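Local atomic coordinates of extracellular PQQ-dependent sugar dehydrogenase (PDB entry 6JT6), a protein that probably passes electrons from sugar oxidation at a PQQ-dependent catalytic domain to acceptors, through the b-type haem carried by this cytochrome domain. Residues L47-N59 with N67-T79. Residues are numbered along the deposited sequence; the frame is centred on the assembly and turned at random.
Sequences LFQGPASAGWIGN and NNPLLVGWVDGST. With HEM (protoporphyrin IX containing Fe), chain C.
The indole of Trp56 meets Val72 obliquely, with CE3 3.5 Å from Val72 CG2. Backbone Gly58 N lies at the indole edge, in plane. The far corner of the six-membered ring reaches the haem, Trp56 CH2 lying 3.8 Å from HEM C2C. Trp56 CG stands between the backbone N and the carbonyl carbon (chi1 58°), which turns the indole toward Val72, so that its CE3 side meets CG2. Trp56 NE1 is hydrogen-bonded to Tyr162 O. On the other side of the sheet, the Phe48 ring has Ile57 O over one face, offset toward the rim, and Asn59 CG at its edge. Phe48 CZ comes 4.1 Å from Leu71 CB.

Strands 56-60 and 70-76 form an antiparallel hairpin. Ile57 and Gly73 are a hydrogen-bonded pair, Gly73 N to Ile57 O at 2.8 Å. Gly73 has no side chain; a CB would clash with Phe48 CD2. Gly55 and Trp56 form a classic beta bulge opposite His146 on the next strand. Asn59 OD1 accepts from Leu71 N at 3.1 Å, nearly along the C=O axis. Asn59 ND2 is hydrogen-bonded to Tyr30 OH, so both ends of the amide are held and its rotation is fixed.

The haem-ward end belongs to the pocket. Asn59 O is 3.3 Å from HEM CAC, and Leu70 CB also packs there. At Gly58 a CB would clash with HEM CBC. With an alanine here instead of Trp56, Val72 CG2 and the haem edge would probably lose their aromatic neighbour, and Tyr162 O the indole N-H. Trp56 and Leu70 thus give the haem edge apolar contacts, while carbonyls such as Asn59 O also touch it; backbone hydrogen bonds and the Asn59 amide hold the hairpin that carries them.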
loop_
_atom_site.group_PDB
_atom_site.type_symbol
_atom_site.label_atom_id
_atom_site.label_comp_id
_atom_site.label_asym_id
_atom_site.label_seq_id
_atom_site.Cartn_x
_atom_site.Cartn_y
_atom_site.Cartn_z
ATOM N N LEU A 47 -3.991 -0.353 -1.334
ATOM C CA LEU A 47 -4.744 -1.156 -0.394
ATOM C C LEU A 47 -3.816 -2.204 0.180
ATOM O O LEU A 47 -3.140 -2.910 -0.585
ATOM C CB LEU A 47 -5.932 -1.836 -1.093
ATOM C CG LEU A 47 -6.577 -3.035 -0.341
ATOM C CD1 LEU A 47 -7.369 -2.615 0.899
ATOM C CD2 LEU A 47 -7.486 -3.831 -1.265
ATOM N N PHE A 48 -3.782 -2.280 1.514
ATOM C CA PHE A 48 -3.158 -3.393 2.228
ATOM C C PHE A 48 -4.314 -4.109 2.894
ATOM O O PHE A 48 -5.074 -3.493 3.639
ATOM C CB PHE A 48 -2.217 -2.908 3.335
ATOM C CG PHE A 48 -1.002 -2.145 2.846
ATOM C CD1 PHE A 48 -0.336 -2.504 1.664
ATOM C CD2 PHE A 48 -0.486 -1.084 3.613
ATOM C CE1 PHE A 48 0.809 -1.803 1.266
ATOM C CE2 PHE A 48 0.651 -0.386 3.204
ATOM C CZ PHE A 48 1.288 -0.750 2.042
ATOM N N GLN A 49 -4.403 -5.416 2.679
ATOM C CA GLN A 49 -5.470 -6.202 3.283
ATOM C C GLN A 49 -4.872 -7.506 3.766
ATOM O O GLN A 49 -4.083 -8.129 3.064
ATOM C CB GLN A 49 -6.583 -6.473 2.266
ATOM C CG GLN A 49 -7.742 -7.295 2.835
ATOM C CD GLN A 49 -8.993 -7.185 1.975
ATOM O OE1 GLN A 49 -9.519 -6.104 1.772
ATOM N NE2 GLN A 49 -9.467 -8.316 1.469
ATOM N N GLY A 50 -5.257 -7.941 4.951
ATOM C CA GLY A 50 -4.829 -9.247 5.374
ATOM C C GLY A 50 -5.635 -9.732 6.550
ATOM O O GLY A 50 -6.584 -9.051 6.956
ATOM N N PRO A 51 -5.261 -10.908 7.090
ATOM C CA PRO A 51 -5.864 -11.477 8.302
ATOM C C PRO A 51 -5.842 -10.431 9.406
ATOM O O PRO A 51 -4.854 -9.720 9.539
ATOM C CB PRO A 51 -4.910 -12.648 8.655
ATOM C CG PRO A 51 -4.318 -13.020 7.339
ATOM C CD PRO A 51 -4.068 -11.680 6.677
ATOM N N ALA A 52 -6.917 -10.333 10.189
ATOM C CA ALA A 52 -6.991 -9.337 11.266
ATOM C C ALA A 52 -5.919 -9.534 12.338
ATOM O O ALA A 52 -5.598 -8.614 13.089
ATOM C CB ALA A 52 -8.364 -9.367 11.906
ATOM N N SER A 53 -5.383 -10.737 12.430
ATOM C CA SER A 53 -4.376 -11.026 13.431
ATOM C C SER A 53 -2.953 -10.663 13.006
ATOM O O SER A 53 -2.032 -10.758 13.831
ATOM C CB SER A 53 -4.460 -12.501 13.824
ATOM O OG SER A 53 -4.167 -13.361 12.704
ATOM N N ALA A 54 -2.767 -10.291 11.731
ATOM C CA ALA A 54 -1.445 -9.934 11.202
ATOM C C ALA A 54 -0.876 -8.736 11.937
ATOM O O ALA A 54 -1.619 -7.875 12.395
ATOM C CB ALA A 54 -1.510 -9.637 9.694
ATOM N N GLY A 55 0.445 -8.621 11.985
ATOM C CA GLY A 55 1.063 -7.488 12.694
ATOM C C GLY A 55 1.126 -6.205 11.881
ATOM O O GLY A 55 0.649 -5.148 12.324
ATOM N N TRP A 56 1.703 -6.304 10.686
ATOM C CA TRP A 56 1.712 -5.176 9.750
ATOM C C TRP A 56 1.874 -5.670 8.306
ATOM O O TRP A 56 2.240 -6.824 8.061
ATOM C CB TRP A 56 2.806 -4.150 10.119
ATOM C CG TRP A 56 4.237 -4.650 10.176
ATOM C CD1 TRP A 56 4.954 -4.968 11.300
ATOM C CD2 TRP A 56 5.130 -4.832 9.057
ATOM N NE1 TRP A 56 6.247 -5.354 10.942
ATOM C CE2 TRP A 56 6.375 -5.265 9.574
ATOM C CE3 TRP A 56 4.983 -4.682 7.650
ATOM C CZ2 TRP A 56 7.493 -5.509 8.747
ATOM C CZ3 TRP A 56 6.091 -4.931 6.822
ATOM C CH2 TRP A 56 7.332 -5.338 7.380
ATOM N N ILE A 57 1.560 -4.787 7.357
ATOM C CA ILE A 57 1.562 -5.103 5.936
ATOM C C ILE A 57 2.191 -3.893 5.241
ATOM O O ILE A 57 1.813 -2.748 5.514
ATOM C CB ILE A 57 0.127 -5.299 5.403
ATOM C CG1 ILE A 57 -0.680 -6.252 6.303
ATOM C CG2 ILE A 57 0.149 -5.736 3.903
ATOM C CD1 ILE A 57 -2.184 -6.275 6.004
ATOM N N GLY A 58 3.131 -4.156 4.341
ATOM C CA GLY A 58 3.901 -3.107 3.696
ATOM C C GLY A 58 4.366 -3.406 2.288
ATOM O O GLY A 58 4.164 -4.505 1.759
ATOM N N ASN A 59 4.925 -2.384 1.647
ATOM C CA ASN A 59 5.426 -2.556 0.292
ATOM C C ASN A 59 6.776 -1.883 0.118
ATOM O O ASN A 59 7.283 -1.244 1.030
ATOM C CB ASN A 59 4.409 -2.067 -0.773
ATOM C CG ASN A 59 4.033 -0.600 -0.620
ATOM O OD1 ASN A 59 4.759 0.185 -0.027
ATOM N ND2 ASN A 59 2.882 -0.224 -1.170
ATOM N N ASN A 67 16.535 1.535 -0.749
ATOM C CA ASN A 67 16.525 2.796 -1.494
ATOM C C ASN A 67 15.273 3.034 -2.360
ATOM O O ASN A 67 15.333 3.548 -3.484
ATOM C CB ASN A 67 17.852 2.954 -2.283
ATOM C CG ASN A 67 19.061 2.717 -1.390
ATOM O OD1 ASN A 67 19.249 3.427 -0.393
ATOM N ND2 ASN A 67 19.862 1.716 -1.720
ATOM N N ASN A 68 14.134 2.684 -1.803
ATOM C CA ASN A 68 12.837 2.963 -2.451
ATOM C C ASN A 68 11.862 3.266 -1.314
ATOM O O ASN A 68 12.023 2.720 -0.228
ATOM C CB ASN A 68 12.337 1.740 -3.274
ATOM C CG ASN A 68 13.245 1.384 -4.446
ATOM O OD1 ASN A 68 13.354 2.122 -5.421
ATOM N ND2 ASN A 68 13.858 0.231 -4.378
ATOM N N PRO A 69 10.841 4.119 -1.547
ATOM C CA PRO A 69 9.814 4.307 -0.528
ATOM C C PRO A 69 9.230 2.983 -0.074
ATOM O O PRO A 69 8.862 2.134 -0.908
ATOM C CB PRO A 69 8.727 5.128 -1.264
ATOM C CG PRO A 69 9.523 5.896 -2.280
ATOM C CD PRO A 69 10.477 4.834 -2.784
ATOM N N LEU A 70 9.162 2.844 1.245
ATOM C CA LEU A 70 8.534 1.699 1.876
ATOM C C LEU A 70 7.299 2.217 2.595
ATOM O O LEU A 70 7.401 3.100 3.445
ATOM C CB LEU A 70 9.499 1.016 2.857
ATOM C CG LEU A 70 10.925 0.634 2.390
ATOM C CD1 LEU A 70 11.652 -0.041 3.547
ATOM C CD2 LEU A 70 10.993 -0.319 1.184
ATOM N N LEU A 71 6.133 1.689 2.252
ATOM C CA LEU A 71 4.923 2.086 2.991
ATOM C C LEU A 71 4.501 0.955 3.869
ATOM O O LEU A 71 4.503 -0.197 3.450
ATOM C CB LEU A 71 3.778 2.522 2.061
ATOM C CG LEU A 71 4.106 3.490 0.918
ATOM C CD1 LEU A 71 2.851 3.740 0.095
ATOM C CD2 LEU A 71 4.726 4.807 1.380
ATOM N N VAL A 72 4.144 1.279 5.103
ATOM C CA VAL A 72 3.784 0.270 6.065
ATOM C C VAL A 72 2.483 0.658 6.761
ATOM O O VAL A 72 2.328 1.793 7.250
ATOM C CB VAL A 72 4.956 -0.077 7.025
ATOM C CG1 VAL A 72 5.411 1.130 7.811
ATOM C CG2 VAL A 72 4.586 -1.205 7.977
ATOM N N GLY A 73 1.538 -0.277 6.743
ATOM C CA GLY A 73 0.254 -0.080 7.389
ATOM C C GLY A 73 -0.041 -1.131 8.427
ATOM O O GLY A 73 0.495 -2.253 8.383
ATOM N N TRP A 74 -0.896 -0.765 9.384
ATOM C CA TRP A 74 -1.373 -1.672 10.394
ATOM C C TRP A 74 -2.660 -1.132 11.026
ATOM O O TRP A 74 -3.093 0.004 10.719
ATOM C CB TRP A 74 -0.286 -1.977 11.428
ATOM C CG TRP A 74 0.083 -0.815 12.314
ATOM C CD1 TRP A 74 -0.428 -0.520 13.555
ATOM C CD2 TRP A 74 1.079 0.177 12.035
ATOM N NE1 TRP A 74 0.198 0.608 14.072
ATOM C CE2 TRP A 74 1.135 1.048 13.164
ATOM C CE3 TRP A 74 1.953 0.388 10.963
ATOM C CZ2 TRP A 74 2.012 2.146 13.232
ATOM C CZ3 TRP A 74 2.838 1.487 11.029
ATOM C CH2 TRP A 74 2.847 2.360 12.163
ATOM N N VAL A 75 -3.283 -1.950 11.871
ATOM C CA VAL A 75 -4.459 -1.499 12.628
ATOM C C VAL A 75 -4.142 -1.603 14.125
ATOM O O VAL A 75 -3.803 -2.675 14.619
ATOM C CB VAL A 75 -5.761 -2.257 12.250
ATOM C CG1 VAL A 75 -6.918 -1.747 13.085
ATOM C CG2 VAL A 75 -6.117 -2.002 10.790
ATOM N N ASP A 76 -4.214 -0.463 14.805
ATOM C CA ASP A 76 -4.003 -0.363 16.242
ATOM C C ASP A 76 -5.378 -0.445 16.919
ATOM O O ASP A 76 -6.051 0.572 17.055
ATOM C CB ASP A 76 -3.315 0.976 16.563
ATOM C CG ASP A 76 -3.176 1.231 18.068
ATOM O OD1 ASP A 76 -3.022 0.253 18.833
ATOM O OD2 ASP A 76 -3.209 2.420 18.464
ATOM N N GLY A 77 -5.805 -1.660 17.283
ATOM C CA GLY A 77 -7.134 -1.874 17.865
ATOM C C GLY A 77 -8.167 -1.849 16.762
ATOM O O GLY A 77 -8.327 -2.840 16.049
ATOM N N SER A 78 -8.863 -0.725 16.614
ATOM C CA SER A 78 -9.675 -0.508 15.418
ATOM C C SER A 78 -9.156 0.616 14.480
ATOM O O SER A 78 -9.781 0.902 13.462
ATOM C CB SER A 78 -11.143 -0.266 15.816
ATOM O OG SER A 78 -11.257 0.989 16.469
ATOM N N THR A 79 -8.020 1.232 14.820
ATOM C CA THR A 79 -7.565 2.475 14.157
ATOM C C THR A 79 -6.438 2.163 13.140
ATOM O O THR A 79 -5.352 1.738 13.541
ATOM C CB THR A 79 -7.108 3.541 15.189
ATOM O OG1 THR A 79 -8.164 3.805 16.132
ATOM C CG2 THR A 79 -6.671 4.873 14.493
HETATM C CHA HEM C . 13.793 -8.079 2.194
HETATM C CHB HEM C . 15.538 -6.945 6.593
HETATM C CHC HEM C . 11.711 -4.093 7.413
HETATM C CHD HEM C . 10.466 -4.570 2.686
HETATM C C1A HEM C . 14.568 -8.057 3.339
HETATM C C2A HEM C . 15.688 -8.897 3.567
HETATM C C3A HEM C . 16.163 -8.576 4.817
HETATM C C4A HEM C . 15.351 -7.542 5.359
HETATM C CMA HEM C . 17.357 -9.204 5.521
HETATM C CAA HEM C . 16.254 -9.943 2.619
HETATM C CBA HEM C . 15.303 -11.126 2.363
HETATM C CGA HEM C . 14.777 -11.799 3.603
HETATM O O1A HEM C . 13.561 -11.736 3.927
HETATM O O2A HEM C . 15.565 -12.443 4.327
HETATM C C1B HEM C . 14.637 -6.084 7.214
HETATM C C2B HEM C . 14.781 -5.645 8.574
HETATM C C3B HEM C . 13.670 -4.867 8.830
HETATM C C4B HEM C . 12.875 -4.843 7.579
HETATM C CMB HEM C . 15.930 -6.022 9.531
HETATM C CAB HEM C . 13.259 -4.123 10.054
HETATM C CBB HEM C . 13.471 -4.562 11.289
HETATM C C1C HEM C . 11.069 -3.895 6.160
HETATM C C2C HEM C . 9.950 -3.059 5.945
HETATM C C3C HEM C . 9.585 -3.180 4.598
HETATM C C4C HEM C . 10.485 -4.133 3.991
HETATM C CMC HEM C . 9.341 -2.176 7.020
HETATM C CAC HEM C . 8.486 -2.441 3.914
HETATM C CBC HEM C . 7.327 -2.150 4.545
HETATM C C1D HEM C . 11.251 -5.639 2.229
HETATM C C2D HEM C . 11.116 -6.179 0.859
HETATM C C3D HEM C . 12.045 -7.131 0.708
HETATM C C4D HEM C . 12.759 -7.165 2.002
HETATM C CMD HEM C . 10.132 -5.774 -0.207
HETATM C CAD HEM C . 12.259 -8.022 -0.515
HETATM C CBD HEM C . 13.080 -7.399 -1.629
HETATM C CGD HEM C . 14.521 -7.356 -1.201
HETATM O O1D HEM C . 15.158 -6.275 -1.073
HETATM O O2D HEM C . 15.078 -8.430 -0.934
HETATM N NA HEM C . 14.357 -7.252 4.462
HETATM N NB HEM C . 13.514 -5.594 6.675
HETATM N NC HEM C . 11.343 -4.561 4.986
HETATM N ND HEM C . 12.284 -6.242 2.878
HETATM FE FE HEM C . 12.888 -5.927 4.694
HETATM O O HOH W 1 -2.092 -4.800 12.301
#